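Local atomic coordinates of NAD-dependent L-serine dehydrogenase (Pseudomonas aeruginosa, PDB entry 3OBB), a protein that catalyses the NAD+-dependent oxidation of L-serine and methyl-L-serine, with low activity toward beta-hydroxyisobutyrate, and is possibly involved in serine catabolism. Residues Lys4-Ile9 and Ala25-Asn30; Ala60-Ser65 and Leu92-Ser97; Ala117-Pro122 and Ala143-Lys148. One frame throughout, in Å; residues are numbered along the deposited sequence. Where two conformers were deposited one is given.

Contact 1 (Lys4-Ile9 and Ala25-Asn30); sequences KQIAFI and AGYLLN
Ile6 and Leu29, paired on one face of two parallel strands, run side by side and point the same way, with Leu29 CD2 3.6 Å from Ile6 CB. Ile6 CD1 reaches back toward Tyr27, 3.6 Å from its CD2, and touches that ring obliquely. At the ring's edge, near its plane, lies Lys4 CE; the Lys4 chain travels alongside Tyr27, and NZ ends in a weak hydrogen bond of 3.5 Å to Tyr27 OH. On the face of Gln5, Ala7, Leu28 and Asn30, the Gln5 and Asn30 side chains cross, with amide planes only 7° apart. With CG anti to the backbone N (chi1 -179°) and a bend at chi2, Gln5 brings CD to 3.3 Å from Asn30 OD1; NE2 lies closer still, but at too poor an angle for a hydrogen bond. NE2 instead makes a weak bond to Ile6 O. Between the two faces the backbones are joined by Ile6 N to Leu28 O (2.9 Å), Asn30 N to Ile6 O (3.0 Å) and Phe8 N to Asn30 O (3.0 Å). Gly26, in a Schellman motif, ends the helix before Tyr27. Strand 5-9, helix 15-24 and strand 28-32 form the first beta-alpha-beta unit of the Rossmann-type domain, within its NAD+-binding region. Helix 15-24 packs on Phe8 and Leu29, helix 143-156 on Lys4 and Tyr27, and strand 62-65 flanks strand 5-9.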
ATOM      1  N   LYS A   4      25.220  12.523 -42.607  1.00 89.93           N
ATOM      2  CA  LYS A   4      24.885  13.642 -41.733  1.00 87.55           C
ATOM      3  C   LYS A   4      25.885  13.668 -40.559  1.00 83.46           C
ATOM      4  O   LYS A   4      26.358  12.610 -40.107  1.00 80.33           O
ATOM      5  CB  LYS A   4      23.426  13.539 -41.251  1.00 85.77           C
ATOM      6  CG  LYS A   4      22.435  13.063 -42.326  1.00 86.92           C
ATOM      7  CD  LYS A   4      21.107  12.652 -41.723  1.00 84.90           C
ATOM      8  CE  LYS A   4      20.564  11.381 -42.399  1.00 85.66           C
ATOM      9  NZ  LYS A   4      19.437  10.710 -41.666  1.00 79.18           N
ATOM     10  N   GLN A   5      26.240  14.876 -40.114  1.00 82.34           N
ATOM     11  CA  GLN A   5      27.042  15.052 -38.909  1.00 77.89           C
ATOM     12  C   GLN A   5      26.166  15.042 -37.639  1.00 73.51           C
ATOM     13  O   GLN A   5      25.340  15.941 -37.428  1.00 74.22           O
ATOM     14  CB  GLN A   5      27.856  16.341 -38.991  1.00 81.45           C
ATOM     15  CG  GLN A   5      28.748  16.607 -37.782  1.00 78.94           C
ATOM     16  CD  GLN A   5      29.934  15.663 -37.703  1.00 76.15           C
ATOM     17  OE1 GLN A   5      30.774  15.606 -38.606  1.00 76.16           O
ATOM     18  NE2 GLN A   5      30.011  14.919 -36.612  1.00 71.51           N
ATOM     19  N   ILE A   6      26.364  14.024 -36.800  1.00 67.65           N
ATOM     20  CA  ILE A   6      25.654  13.894 -35.524  1.00 62.76           C
ATOM     21  C   ILE A   6      26.551  14.303 -34.350  1.00 60.64           C
ATOM     22  O   ILE A   6      27.722  13.938 -34.310  1.00 60.31           O
ATOM     23  CB  ILE A   6      25.143  12.445 -35.306  1.00 59.84           C
ATOM     24  CG1 ILE A   6      23.904  12.139 -36.154  1.00 61.18           C
ATOM     25  CG2 ILE A   6      24.736  12.222 -33.859  1.00 56.12           C
ATOM     26  CD1 ILE A   6      24.104  12.152 -37.663  1.00 65.99           C
ATOM     27  N   ALA A   7      26.016  15.085 -33.416  1.00 58.26           N
ATOM     28  CA  ALA A   7      26.671  15.256 -32.130  1.00 55.91           C
ATOM     29  C   ALA A   7      25.959  14.352 -31.109  1.00 51.95           C
ATOM     30  O   ALA A   7      24.731  14.351 -31.044  1.00 51.45           O
ATOM     31  CB  ALA A   7      26.652  16.710 -31.691  1.00 58.03           C
ATOM     32  N   PHE A   8      26.720  13.551 -30.358  1.00 48.51           N
ATOM     33  CA  PHE A   8      26.144  12.642 -29.359  1.00 45.65           C
ATOM     34  C   PHE A   8      26.695  13.022 -27.985  1.00 44.91           C
ATOM     35  O   PHE A   8      27.904  12.937 -27.725  1.00 44.49           O
ATOM     36  CB  PHE A   8      26.434  11.164 -29.692  1.00 43.31           C
ATOM     37  CG  PHE A   8      25.405  10.191 -29.169  1.00 42.51           C
ATOM     38  CD1 PHE A   8      25.313   9.894 -27.809  1.00 38.87           C
ATOM     39  CD2 PHE A   8      24.547   9.543 -30.042  1.00 42.64           C
ATOM     40  CE1 PHE A   8      24.363   8.995 -27.333  1.00 39.36           C
ATOM     41  CE2 PHE A   8      23.601   8.608 -29.580  1.00 40.09           C
ATOM     42  CZ  PHE A   8      23.502   8.339 -28.226  1.00 39.06           C
ATOM     43  N   ILE A   9      25.800  13.474 -27.118  1.00 44.09           N
ATOM     44  CA  ILE A   9      26.185  13.888 -25.780  1.00 44.94           C
ATOM     45  C   ILE A   9      25.694  12.820 -24.786  1.00 43.23           C
ATOM     46  O   ILE A   9      24.494  12.540 -24.684  1.00 41.49           O
ATOM     47  CB  ILE A   9      25.664  15.330 -25.462  1.00 47.39           C
ATOM     48  CG1 ILE A   9      26.357  16.357 -26.378  1.00 51.00           C
ATOM     49  CG2 ILE A   9      25.922  15.726 -24.022  1.00 47.72           C
ATOM     50  CD1 ILE A   9      25.446  16.947 -27.427  1.00 51.13           C
ATOM     51  N   ALA A  25      26.041   2.168 -38.544  1.00 51.46           N
ATOM     52  CA  ALA A  25      25.125   2.627 -39.599  1.00 53.17           C
ATOM     53  C   ALA A  25      25.765   3.613 -40.608  1.00 56.10           C
ATOM     54  O   ALA A  25      25.181   3.898 -41.634  1.00 59.07           O
ATOM     55  CB  ALA A  25      23.900   3.242 -38.985  1.00 52.25           C
ATOM     56  N   GLY A  26      26.942   4.150 -40.304  1.00 55.33           N
ATOM     57  CA  GLY A  26      27.659   4.982 -41.257  1.00 58.34           C
ATOM     58  C   GLY A  26      27.585   6.482 -41.011  1.00 58.76           C
ATOM     59  O   GLY A  26      28.045   7.262 -41.829  1.00 60.66           O
ATOM     60  N   TYR A  27      26.990   6.901 -39.900  1.00 56.29           N
ATOM     61  CA  TYR A  27      27.014   8.323 -39.560  1.00 56.90           C
ATOM     62  C   TYR A  27      28.383   8.761 -39.053  1.00 56.89           C
ATOM     63  O   TYR A  27      29.168   7.936 -38.565  1.00 55.32           O
ATOM     64  CB  TYR A  27      25.929   8.655 -38.540  1.00 54.88           C
ATOM     65  CG  TYR A  27      24.557   8.397 -39.092  1.00 55.54           C
ATOM     66  CD1 TYR A  27      23.885   7.193 -38.819  1.00 53.88           C
ATOM     67  CD2 TYR A  27      23.933   9.336 -39.917  1.00 56.87           C
ATOM     68  CE1 TYR A  27      22.622   6.939 -39.361  1.00 53.40           C
ATOM     69  CE2 TYR A  27      22.667   9.093 -40.440  1.00 58.44           C
ATOM     70  CZ  TYR A  27      22.030   7.899 -40.164  1.00 55.78           C
ATOM     71  OH  TYR A  27      20.802   7.673 -40.699  1.00 57.36           O
ATOM     72  N   LEU A  28      28.663  10.058 -39.196  1.00 58.44           N
ATOM     73  CA  LEU A  28      29.835  10.690 -38.588  1.00 58.09           C
ATOM     74  C   LEU A  28      29.411  11.268 -37.245  1.00 56.19           C
ATOM     75  O   LEU A  28      28.429  12.029 -37.166  1.00 56.39           O
ATOM     76  CB  LEU A  28      30.382  11.810 -39.484  1.00 62.14           C
ATOM     77  CG  LEU A  28      30.535  11.467 -40.962  1.00 64.36           C
ATOM     78  CD1 LEU A  28      31.107  12.646 -41.703  1.00 70.26           C
ATOM     79  CD2 LEU A  28      31.427  10.254 -41.132  1.00 62.63           C
ATOM     80  N   LEU A  29      30.137  10.920 -36.186  1.00 53.03           N
ATOM     81  CA  LEU A  29      29.764  11.424 -34.874  1.00 51.08           C
ATOM     82  C   LEU A  29      30.893  12.220 -34.263  1.00 52.08           C
ATOM     83  O   LEU A  29      32.039  11.799 -34.317  1.00 51.34           O
ATOM     84  CB  LEU A  29      29.384  10.283 -33.910  1.00 47.62           C
ATOM     85  CG  LEU A  29      28.317   9.183 -34.139  1.00 45.84           C
ATOM     86  CD1 LEU A  29      27.679   8.852 -32.802  1.00 44.34           C
ATOM     87  CD2 LEU A  29      27.228   9.485 -35.131  1.00 45.24           C
ATOM     88  N   ASN A  30      30.549  13.369 -33.685  1.00 53.10           N
ATOM     89  CA  ASN A  30      31.376  14.008 -32.664  1.00 53.90           C
ATOM     90  C   ASN A  30      30.751  13.663 -31.339  1.00 50.83           C
ATOM     91  O   ASN A  30      29.551  13.841 -31.167  1.00 50.32           O
ATOM     92  CB  ASN A  30      31.404  15.534 -32.813  1.00 57.70           C
ATOM     93  CG  ASN A  30      31.713  15.974 -34.216  1.00 63.30           C
ATOM     94  OD1 ASN A  30      30.959  16.756 -34.816  1.00 69.12           O
ATOM     95  ND2 ASN A  30      32.807  15.460 -34.772  1.00 64.09           N
TER

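Contact 2 (Ala60-Ser65 and Leu92-Ser97); sequences ADVVIS and LVLECS
Val62 lays CB and CG2 against the carbonyl of Leu92, both 3.4 Å from Leu92 O, while its CB meets Leu92 CB at 3.9 Å. Further along the same face, Leu94 CD2 touches both Val62 CG2 and Ile64 CG1; the Ile64 and Leu94 side chains lie alongside each other and point the same way, whereas Val62 crosses Leu94 at a slant. Ile64 CG2 turns instead to Cys96 SG, 4.0 Å away. The other face carries Val63, Val93, Ser65 and Glu95, and there the contact becomes polar. Ser65 OG, at chi1 45° between its own backbone N and carbonyl carbon, donates to the anti lone pair of Glu95 OE1 over 2.7 Å; Ser97 OG donates to the syn lone pair of the same oxygen over 2.9 Å. Two hydroxyls thus grip one buried carboxylate oxygen and would help to offset its charge. Ser65 OG is also hydrogen-bonded to Tyr77 OH of helix 70-78, and Ser97 OG to the backbone N of Leu67, a residue that probably takes part in NAD+ binding. The parallel strands, 8° apart, are zipped by alternating backbone bonds that include Leu94 N to Val63 O at 2.7 Å. At the end of the pair, Cys96 N reaches Ser65 O from above the carbonyl plane, 35° out of it. Strands 5-9 and 117-124 flank the pair on its two outer edges. Helix 143-156 packs on the face of Val62, Leu92 and Leu94, and helix 70-78 on the face of Val93 and Glu95.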
ATOM      1  N   ALA A  60      26.934  20.173 -36.406  1.00 76.81           N
ATOM      2  CA  ALA A  60      25.969  19.071 -36.506  1.00 73.45           C
ATOM      3  C   ALA A  60      24.626  19.336 -37.190  1.00 74.09           C
ATOM      4  O   ALA A  60      24.005  20.378 -36.991  1.00 76.05           O
ATOM      5  CB  ALA A  60      25.725  18.485 -35.124  1.00 68.77           C
ATOM      6  N   ASP A  61      24.196  18.339 -37.970  1.00 72.71           N
ATOM      7  CA  ASP A  61      22.842  18.252 -38.515  1.00 72.75           C
ATOM      8  C   ASP A  61      21.825  17.818 -37.463  1.00 68.89           C
ATOM      9  O   ASP A  61      20.651  18.191 -37.540  1.00 69.68           O
ATOM     10  CB  ASP A  61      22.808  17.248 -39.665  1.00 72.95           C
ATOM     11  CG  ASP A  61      23.751  17.626 -40.791  1.00 77.43           C
ATOM     12  OD1 ASP A  61      23.697  18.786 -41.261  1.00 80.79           O
ATOM     13  OD2 ASP A  61      24.554  16.762 -41.199  1.00 77.87           O
ATOM     14  N   VAL A  62      22.280  17.014 -36.502  1.00 64.59           N
ATOM     15  CA  VAL A  62      21.436  16.489 -35.403  1.00 60.46           C
ATOM     16  C   VAL A  62      22.215  16.277 -34.100  1.00 57.34           C
ATOM     17  O   VAL A  62      23.363  15.837 -34.104  1.00 56.38           O
ATOM     18  CB  VAL A  62      20.621  15.223 -35.802  1.00 58.06           C
ATOM     19  CG1 VAL A  62      21.295  14.446 -36.884  1.00 59.06           C
ATOM     20  CG2 VAL A  62      20.337  14.339 -34.599  1.00 55.24           C
ATOM     21  N   VAL A  63      21.594  16.679 -33.000  1.00 55.92           N
ATOM     22  CA  VAL A  63      22.130  16.478 -31.665  1.00 53.75           C
ATOM     23  C   VAL A  63      21.266  15.435 -30.954  1.00 51.14           C
ATOM     24  O   VAL A  63      20.043  15.590 -30.879  1.00 50.92           O
ATOM     25  CB  VAL A  63      22.112  17.778 -30.844  1.00 55.79           C
ATOM     26  CG1 VAL A  63      22.770  17.559 -29.501  1.00 53.69           C
ATOM     27  CG2 VAL A  63      22.805  18.910 -31.608  1.00 57.99           C
ATOM     28  N   ILE A  64      21.911  14.373 -30.460  1.00 48.80           N
ATOM     29  CA  ILE A  64      21.255  13.337 -29.675  1.00 46.64           C
ATOM     30  C   ILE A  64      21.886  13.330 -28.284  1.00 46.15           C
ATOM     31  O   ILE A  64      23.095  13.120 -28.175  1.00 47.33           O
ATOM     32  CB  ILE A  64      21.467  11.935 -30.328  1.00 45.44           C
ATOM     33  CG1 ILE A  64      21.086  11.977 -31.807  1.00 46.36           C
ATOM     34  CG2 ILE A  64      20.732  10.833 -29.543  1.00 41.23           C
ATOM     35  CD1 ILE A  64      21.490  10.761 -32.601  1.00 46.22           C
ATOM     36  N   SER A  65      21.101  13.586 -27.236  1.00 44.85           N
ATOM     37  CA  SER A  65      21.619  13.424 -25.890  1.00 44.18           C
ATOM     38  C   SER A  65      21.081  12.144 -25.227  1.00 43.14           C
ATOM     39  O   SER A  65      20.021  11.618 -25.612  1.00 42.06           O
ATOM     40  CB  SER A  65      21.424  14.671 -25.005  1.00 45.30           C
ATOM     41  OG  SER A  65      20.127  15.238 -25.099  1.00 44.91           O
ATOM     42  N   LEU A  92      18.156  19.132 -36.042  1.00 67.22           N
ATOM     43  CA  LEU A  92      17.241  18.224 -35.323  1.00 62.77           C
ATOM     44  C   LEU A  92      17.801  17.852 -33.954  1.00 60.13           C
ATOM     45  O   LEU A  92      18.948  17.408 -33.864  1.00 58.89           O
ATOM     46  CB  LEU A  92      17.172  16.923 -36.112  1.00 60.74           C
ATOM     47  CG  LEU A  92      15.972  16.002 -36.195  1.00 59.31           C
ATOM     48  CD1 LEU A  92      16.462  14.634 -36.570  1.00 55.81           C
ATOM     49  CD2 LEU A  92      15.150  15.959 -34.920  1.00 57.58           C
ATOM     50  N   VAL A  93      17.004  18.006 -32.897  1.00 58.52           N
ATOM     51  CA  VAL A  93      17.431  17.576 -31.568  1.00 56.08           C
ATOM     52  C   VAL A  93      16.622  16.358 -31.116  1.00 52.64           C
ATOM     53  O   VAL A  93      15.400  16.388 -31.135  1.00 51.69           O
ATOM     54  CB  VAL A  93      17.332  18.700 -30.501  1.00 57.26           C
ATOM     55  CG1 VAL A  93      17.956  18.229 -29.181  1.00 56.00           C
ATOM     56  CG2 VAL A  93      18.009  19.954 -30.950  1.00 60.63           C
ATOM     57  N   LEU A  94      17.329  15.283 -30.749  1.00 51.17           N
ATOM     58  CA  LEU A  94      16.728  14.077 -30.161  1.00 48.73           C
ATOM     59  C   LEU A  94      17.163  13.941 -28.700  1.00 46.97           C
ATOM     60  O   LEU A  94      18.289  13.546 -28.431  1.00 47.29           O
ATOM     61  CB  LEU A  94      17.151  12.836 -30.966  1.00 48.74           C
ATOM     62  CG  LEU A  94      16.446  12.465 -32.300  1.00 50.84           C
ATOM     63  CD1 LEU A  94      15.755  13.632 -32.964  1.00 52.31           C
ATOM     64  CD2 LEU A  94      17.333  11.729 -33.314  1.00 48.71           C
ATOM     65  N   GLU A  95      16.291  14.302 -27.762  1.00 45.84           N
ATOM     66  CA  GLU A  95      16.591  14.176 -26.346  1.00 44.64           C
ATOM     67  C   GLU A  95      15.987  12.842 -25.777  1.00 42.79           C
ATOM     68  O   GLU A  95      14.746  12.724 -25.575  1.00 41.16           O
ATOM     69  CB  GLU A  95      16.105  15.413 -25.583  1.00 45.87           C
ATOM     70  CG  GLU A  95      16.930  15.756 -24.355  1.00 46.92           C
ATOM     71  CD  GLU A  95      17.242  14.521 -23.477  1.00 45.77           C
ATOM     72  OE1 GLU A  95      18.429  14.086 -23.405  1.00 42.81           O
ATOM     73  OE2 GLU A  95      16.285  13.993 -22.873  1.00 41.74           O
ATOM     74  N   CYS A  96      16.887  11.880 -25.522  1.00 41.02           N
ATOM     75  CA  CYS A  96      16.552  10.458 -25.313  1.00 39.96           C
ATOM     76  C   CYS A  96      16.784   9.986 -23.899  1.00 39.65           C
ATOM     77  O   CYS A  96      16.648   8.801 -23.616  1.00 37.94           O
ATOM     78  CB  CYS A  96      17.374   9.541 -26.221  1.00 39.30           C
ATOM     79  SG  CYS A  96      17.187   9.877 -27.959  1.00 38.12           S
ATOM     80  N   SER A  97      17.125  10.919 -23.017  1.00 41.19           N
ATOM     81  CA  SER A  97      17.191  10.621 -21.602  1.00 41.31           C
ATOM     82  C   SER A  97      15.790  10.383 -21.094  1.00 41.01           C
ATOM     83  O   SER A  97      14.803  10.752 -21.737  1.00 41.56           O
ATOM     84  CB  SER A  97      17.788  11.807 -20.847  1.00 42.57           C
ATOM     85  OG  SER A  97      19.068  12.098 -21.363  1.00 44.16           O
TER

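Contact 3 (Ala117-Pro122 and Ala143-Lys148); sequences AMLDAP and AEALEK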
ATOM      1  N   ALA A 117      13.613  21.874 -34.401  1.00 73.04           N
ATOM      2  CA  ALA A 117      12.834  20.640 -34.343  1.00 69.34           C
ATOM      3  C   ALA A 117      13.406  19.700 -33.281  1.00 65.91           C
ATOM      4  O   ALA A 117      14.520  19.181 -33.442  1.00 65.25           O
ATOM      5  CB  ALA A 117      12.827  19.964 -35.689  1.00 69.79           C
HETATM    6  N   MSE A 118      12.642  19.495 -32.203  1.00 63.26           N
HETATM    7  CA  MSE A 118      13.031  18.619 -31.103  1.00 60.15           C
HETATM    8  C   MSE A 118      12.026  17.495 -30.850  1.00 55.78           C
HETATM    9  O   MSE A 118      10.818  17.686 -30.964  1.00 56.20           O
HETATM   10  CB  MSE A 118      13.244  19.413 -29.808  1.00 60.39           C
HETATM   11  CG  MSE A 118      13.400  18.507 -28.567  1.00 58.52           C
HETATM   12 SE   MSE A 118      13.734  19.489 -26.923  0.70 61.89          SE
HETATM   13  CE  MSE A 118      15.569  19.982 -27.246  1.00 66.14           C
ATOM     14  N   LEU A 119      12.551  16.322 -30.516  1.00 51.93           N
ATOM     15  CA  LEU A 119      11.751  15.195 -30.053  1.00 47.94           C
ATOM     16  C   LEU A 119      12.236  14.766 -28.671  1.00 45.72           C
ATOM     17  O   LEU A 119      13.444  14.801 -28.387  1.00 45.18           O
ATOM     18  CB  LEU A 119      11.899  14.016 -31.022  1.00 46.72           C
ATOM     19  CG  LEU A 119      11.463  14.193 -32.469  1.00 48.36           C
ATOM     20  CD1 LEU A 119      11.815  12.943 -33.245  1.00 45.97           C
ATOM     21  CD2 LEU A 119       9.955  14.527 -32.565  1.00 44.95           C
ATOM     22  N   ASP A 120      11.307  14.373 -27.809  1.00 43.87           N
ATOM     23  CA  ASP A 120      11.672  13.555 -26.648  1.00 41.06           C
ATOM     24  C   ASP A 120      11.483  12.096 -27.070  1.00 39.29           C
ATOM     25  O   ASP A 120      10.412  11.697 -27.517  1.00 39.53           O
ATOM     26  CB  ASP A 120      10.901  13.937 -25.354  1.00 40.67           C
ATOM     27  CG  ASP A 120       9.367  13.905 -25.518  1.00 40.13           C
ATOM     28  OD1 ASP A 120       8.759  14.821 -26.111  1.00 42.24           O
ATOM     29  OD2 ASP A 120       8.748  12.967 -25.007  1.00 39.09           O
ATOM     30  N   ALA A 121      12.541  11.315 -26.977  1.00 37.73           N
ATOM     31  CA  ALA A 121      12.500   9.960 -27.453  1.00 36.89           C
ATOM     32  C   ALA A 121      13.252   9.022 -26.493  1.00 36.10           C
ATOM     33  O   ALA A 121      14.279   8.406 -26.874  1.00 35.82           O
ATOM     34  CB  ALA A 121      13.055   9.873 -28.867  1.00 38.45           C
ATOM     35  N   PRO A 122      12.756   8.931 -25.246  1.00 34.74           N
ATOM     36  CA  PRO A 122      13.284   8.027 -24.239  1.00 34.70           C
ATOM     37  C   PRO A 122      13.152   6.623 -24.723  1.00 34.90           C
ATOM     38  O   PRO A 122      12.301   6.293 -25.581  1.00 34.70           O
ATOM     39  CB  PRO A 122      12.336   8.212 -23.060  1.00 33.48           C
ATOM     40  CG  PRO A 122      11.058   8.748 -23.723  1.00 33.81           C
ATOM     41  CD  PRO A 122      11.619   9.690 -24.706  1.00 36.02           C
ATOM     42  N   ALA A 143       5.093  15.320 -35.984  1.00 58.48           N
ATOM     43  CA  ALA A 143       5.200  14.253 -36.974  1.00 59.36           C
ATOM     44  C   ALA A 143       6.323  14.550 -37.969  1.00 62.44           C
ATOM     45  O   ALA A 143       7.099  13.644 -38.343  1.00 61.54           O
ATOM     46  CB  ALA A 143       3.862  14.103 -37.696  1.00 61.20           C
ATOM     47  N   GLU A 144       6.392  15.826 -38.386  1.00 66.06           N
ATOM     48  CA  GLU A 144       7.474  16.343 -39.234  0.50 68.89           C
ATOM     49  C   GLU A 144       8.837  15.886 -38.709  1.00 67.13           C
ATOM     50  O   GLU A 144       9.595  15.215 -39.411  1.00 67.70           O
ATOM     51  CB  GLU A 144       7.389  17.887 -39.320  0.50 72.07           C
ATOM     52  CG  GLU A 144       8.681  18.638 -39.742  0.50 73.64           C
ATOM     53  CD  GLU A 144       9.531  19.154 -38.558  0.50 70.30           C
ATOM     54  OE1 GLU A 144      10.803  19.217 -38.724  0.50 69.58           O
ATOM     55  OE2 GLU A 144       8.939  19.501 -37.465  0.50 67.33           O
ATOM     56  N   ALA A 145       9.129  16.249 -37.460  1.00 65.87           N
ATOM     57  CA  ALA A 145      10.433  16.003 -36.850  1.00 64.92           C
ATOM     58  C   ALA A 145      10.716  14.504 -36.663  1.00 62.40           C
ATOM     59  O   ALA A 145      11.870  14.052 -36.824  1.00 61.63           O
ATOM     60  CB  ALA A 145      10.556  16.773 -35.537  1.00 64.05           C
ATOM     61  N   LEU A 146       9.656  13.744 -36.360  1.00 60.86           N
ATOM     62  CA  LEU A 146       9.739  12.284 -36.325  1.00 58.97           C
ATOM     63  C   LEU A 146      10.131  11.708 -37.691  1.00 61.60           C
ATOM     64  O   LEU A 146      10.934  10.771 -37.776  1.00 59.91           O
ATOM     65  CB  LEU A 146       8.428  11.662 -35.837  1.00 57.06           C
ATOM     66  CG  LEU A 146       8.377  10.133 -35.834  1.00 54.84           C
ATOM     67  CD1 LEU A 146       9.538   9.533 -35.038  1.00 51.78           C
ATOM     68  CD2 LEU A 146       7.043   9.628 -35.307  1.00 53.25           C
ATOM     69  N   GLU A 147       9.569  12.272 -38.755  1.00 65.86           N
ATOM     70  CA  GLU A 147       9.951  11.816 -40.088  1.00 69.81           C
ATOM     71  C   GLU A 147      11.428  12.030 -40.389  1.00 70.78           C
ATOM     72  O   GLU A 147      12.072  11.103 -40.864  1.00 71.08           O
ATOM     73  CB  GLU A 147       9.010  12.326 -41.192  1.00 73.36           C
ATOM     74  CG  GLU A 147       7.632  11.608 -41.179  1.00 75.38           C
ATOM     75  CD  GLU A 147       7.692  10.166 -40.614  1.00 74.44           C
ATOM     76  OE1 GLU A 147       6.965   9.866 -39.638  1.00 74.33           O
ATOM     77  OE2 GLU A 147       8.480   9.335 -41.127  1.00 75.05           O
ATOM     78  N   LYS A 148      11.967  13.206 -40.057  1.00 72.21           N
ATOM     79  CA  LYS A 148      13.408  13.482 -40.253  1.00 73.69           C
ATOM     80  C   LYS A 148      14.276  12.524 -39.431  1.00 70.38           C
ATOM     81  O   LYS A 148      15.261  11.976 -39.929  1.00 70.56           O
ATOM     82  CB  LYS A 148      13.764  14.932 -39.889  1.00 75.42           C
ATOM     83  CG  LYS A 148      13.549  15.949 -40.999  1.00 81.31           C
ATOM     84  CD  LYS A 148      13.292  17.348 -40.428  1.00 83.83           C
ATOM     85  CE  LYS A 148      13.249  18.422 -41.532  1.00 89.30           C
ATOM     86  NZ  LYS A 148      12.258  19.497 -41.169  1.00 90.03           N
TER
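Ala117 and Leu119 of strand 117-120 meet a helix that runs almost square across them: the axes of strand 117-120 and helix 143-148 pass 8.0 Å apart at 84°. The nearest backbone pair is Ala117 and Ala145; no hydrogen bond joins the two segments, and the contact is mostly apolar packing. Residues alternate along the strand, and Ala117 and Leu119 turn their CB atoms toward the helix while Met118 (selenomethionine) turns away, to helix 101-112. Ala145 CB, directed at the strand, lies between the two: 3.9 Å from Ala117 CB and 3.8 Å from Leu119 CD2. Leu119 has CG anti to its carbonyl carbon (chi1 -61°), and its two methyls divide the work. CD2 rests on the Ala145 methyl, whereas CD1 reaches the helix backbone, 3.7 Å from Ala145 O and 3.8 Å from Leu146 CA. The small Ala145 side chain lets Leu119 come this near, consistent with the axis separation. Toward the solvent side, Glu144 was found in two conformations; in the one given, OE1 touches Ala117 CB and pairs with Lys148 NZ, a salt bridge left doubtful by the second conformer. Leu119 also packs on Ala149 and Phe153 further along the helix and on Val139 of the antiparallel strand 135-140. Lying nearly square to the strand, unlike the helices of beta-alpha-beta crossovers, helix 143-156 spans several strands, touching residues of 62-65, 92-95 and 135-140 on one face of the Rossmann-type nucleotide-binding domain of this HIBADH-related enzyme.

How the contacts relate
All three contacts involve one sheet. Contacts 1 and 2 join neighbouring parallel strands, and strand 5-9 meets strand 62-65 between them through backbone bonds such as Ala7 N to Val62 O; strand 92-95 is bonded in turn to strand 117-124 of contact 3. Contact 1 and contact 3 do not touch, yet helix 143-156 reaches all three. Contact 2, in mid-sheet, is the most buried and encloses a polar carboxylate-hydroxyl cluster. Contact 1, nearer the sheet's edge, is partly exposed and mixes apolar packing with side-chain amides that share no hydrogen bond and a weak lysine-tyrosine bond. Contact 3, strand against helix, is mainly apolar, its salt bridge staying within the helix.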